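Long-range contact in Sqt1 (Chaetomium thermophilum, PDB 4ZOY), which is a WD40-repeat protein that probably acts as a dedicated chaperone in ribosome biogenesis, capturing a nascent ribosomal protein during its translation: residues L214-V219 and T235-T240. Numbering follows the deposited sequence.
Sequences LHVYDV and TVVSLT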
loop_
_atom_site.group_PDB
_atom_site.type_symbol
_atom_site.label_atom_id
_atom_site.label_comp_id
_atom_site.label_asym_id
_atom_site.label_seq_id
_atom_site.Cartn_x
_atom_site.Cartn_y
_atom_site.Cartn_z
ATOM N N LEU A 214 -1.866 -8.842 15.675
ATOM C CA LEU A 214 -1.992 -7.422 15.364
ATOM C C LEU A 214 -1.384 -6.628 16.503
ATOM O O LEU A 214 -1.746 -6.848 17.650
ATOM C CB LEU A 214 -3.459 -7.017 15.196
ATOM C CG LEU A 214 -3.843 -5.541 15.346
ATOM C CD1 LEU A 214 -3.368 -4.720 14.135
ATOM C CD2 LEU A 214 -5.343 -5.352 15.524
ATOM N N HIS A 215 -0.470 -5.716 16.196
ATOM C CA HIS A 215 0.050 -4.788 17.192
ATOM C C HIS A 215 -0.085 -3.378 16.663
ATOM O O HIS A 215 0.193 -3.116 15.488
ATOM C CB HIS A 215 1.497 -5.100 17.554
ATOM C CG HIS A 215 1.661 -6.444 18.180
ATOM N ND1 HIS A 215 1.261 -6.705 19.475
ATOM C CD2 HIS A 215 2.131 -7.611 17.683
ATOM C CE1 HIS A 215 1.499 -7.972 19.753
ATOM N NE2 HIS A 215 2.022 -8.547 18.685
ATOM N N VAL A 216 -0.524 -2.467 17.525
ATOM C CA VAL A 216 -0.665 -1.081 17.136
ATOM C C VAL A 216 0.250 -0.249 18.030
ATOM O O VAL A 216 -0.032 -0.056 19.212
ATOM C CB VAL A 216 -2.122 -0.605 17.241
ATOM C CG1 VAL A 216 -2.230 0.821 16.742
ATOM C CG2 VAL A 216 -3.044 -1.526 16.419
ATOM N N TYR A 217 1.352 0.229 17.449
ATOM C CA TYR A 217 2.432 0.833 18.229
ATOM C C TYR A 217 2.222 2.298 18.501
ATOM O O TYR A 217 1.821 3.065 17.626
ATOM C CB TYR A 217 3.780 0.657 17.522
ATOM C CG TYR A 217 4.007 -0.737 17.002
ATOM C CD1 TYR A 217 4.380 -1.777 17.847
ATOM C CD2 TYR A 217 3.834 -1.009 15.655
ATOM C CE1 TYR A 217 4.570 -3.061 17.349
ATOM C CE2 TYR A 217 4.019 -2.273 15.154
ATOM C CZ TYR A 217 4.388 -3.295 16.000
ATOM O OH TYR A 217 4.560 -4.552 15.478
ATOM N N ASP A 218 2.524 2.679 19.739
ATOM C CA ASP A 218 2.558 4.072 20.175
ATOM C C ASP A 218 3.887 4.715 19.780
ATOM O O ASP A 218 4.776 4.889 20.620
ATOM C CB ASP A 218 2.362 4.138 21.693
ATOM C CG ASP A 218 2.364 5.555 22.235
ATOM O OD1 ASP A 218 1.881 6.471 21.549
ATOM O OD2 ASP A 218 2.837 5.731 23.383
ATOM N N VAL A 219 4.019 5.059 18.502
ATOM C CA VAL A 219 5.340 5.311 17.930
ATOM C C VAL A 219 6.055 6.509 18.567
ATOM O O VAL A 219 7.281 6.482 18.756
ATOM C CB VAL A 219 5.230 5.515 16.409
ATOM C CG1 VAL A 219 6.550 5.997 15.821
ATOM C CG2 VAL A 219 4.811 4.197 15.758
ATOM N N THR A 235 2.466 -0.861 22.844
ATOM C CA THR A 235 1.295 -0.814 21.968
ATOM C C THR A 235 0.052 -0.281 22.653
ATOM O O THR A 235 -0.054 -0.332 23.876
ATOM C CB THR A 235 0.938 -2.206 21.420
ATOM O OG1 THR A 235 0.425 -3.021 22.491
ATOM C CG2 THR A 235 2.148 -2.884 20.791
ATOM N N VAL A 236 -0.898 0.207 21.859
ATOM C CA VAL A 236 -2.219 0.573 22.382
ATOM C C VAL A 236 -3.231 -0.555 22.203
ATOM O O VAL A 236 -4.272 -0.575 22.870
ATOM C CB VAL A 236 -2.804 1.830 21.720
ATOM C CG1 VAL A 236 -1.900 3.025 21.962
ATOM C CG2 VAL A 236 -3.030 1.611 20.226
ATOM N N VAL A 237 -2.920 -1.461 21.280
ATOM C CA VAL A 237 -3.671 -2.693 21.028
ATOM C C VAL A 237 -2.680 -3.800 20.712
ATOM O O VAL A 237 -1.764 -3.606 19.908
ATOM C CB VAL A 237 -4.659 -2.562 19.834
ATOM C CG1 VAL A 237 -5.228 -3.935 19.442
ATOM C CG2 VAL A 237 -5.768 -1.596 20.146
ATOM N N SER A 238 -2.845 -4.951 21.356
ATOM C CA SER A 238 -2.092 -6.151 21.030
ATOM C C SER A 238 -3.054 -7.330 21.073
ATOM O O SER A 238 -3.617 -7.639 22.128
ATOM C CB SER A 238 -0.928 -6.373 22.005
ATOM O OG SER A 238 0.156 -5.497 21.733
ATOM N N LEU A 239 -3.262 -7.972 19.926
ATOM C CA LEU A 239 -4.143 -9.131 19.833
ATOM C C LEU A 239 -3.413 -10.263 19.134
ATOM O O LEU A 239 -2.717 -10.049 18.133
ATOM C CB LEU A 239 -5.431 -8.775 19.092
ATOM C CG LEU A 239 -6.346 -7.808 19.844
ATOM C CD1 LEU A 239 -7.386 -7.228 18.909
ATOM C CD2 LEU A 239 -7.019 -8.534 21.010
ATOM N N THR A 240 -3.555 -11.472 19.667
ATOM C CA THR A 240 -2.823 -12.609 19.140
ATOM C C THR A 240 -3.711 -13.823 18.953
ATOM O O THR A 240 -4.930 -13.755 19.145
ATOM C CB THR A 240 -1.654 -13.023 20.056
ATOM O OG1 THR A 240 -2.181 -13.621 21.249
ATOM C CG2 THR A 240 -0.779 -11.827 20.420
#
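His-215 and Ser-238 face each other in a non-hydrogen-bonded pair of two antiparallel strands, and illustrate how side chains at such a pair can supply a link where the backbone makes none. Ser-238 OG lies at the edge of the imidazole, in its plane, and forms a hydrogen bond of 2.8 Å with His-215 ND1. The same hydroxyl is hydrogen-bonded to Thr-235 OG1, at 2.6 Å, and to Asn-232 ND2 from the preceding loop. Three polar groups thus grip this oxygen, which holds the hydroxyl in place, and its bond to ND1 would help fix how the imidazole is turned. His-215 CB rests on Thr-235 CG2. An alanine in place of His-215 would probably leave Ser-238 OG without its imidazole partner and open a gap where the ring meets His-189.

Backbone bonds are regular at one end, where Leu-214 and Leu-239 exchange two N-H...O bonds, Leu-214 N reaching Leu-239 O at 2.9 Å. Further along, the chain turns a corner at Val-236, and it is Val-236 N that reaches Val-216 O, at 2.8 Å.

Leu-214, Val-216, Val-237 and Leu-239 make the opposite, apolar face. Val-216 CG2 lies 3.9 Å from Val-237 CB, the two side chains pointing the same way, and Leu-214 CD2 touches Val-237 CG1 more loosely, at 4.2 Å. At the corner, Val-216 CG1 meets Val-236 CG2 at 3.7 Å.

The pair forms the outer half of a four-stranded WD40 propeller blade: strand 204-209 flanks 214-218 on its inner side, 235-239 is the outermost strand, and Val-276 of strand 273-277 in the next blade packs against Leu-214, Val-237 and Leu-239.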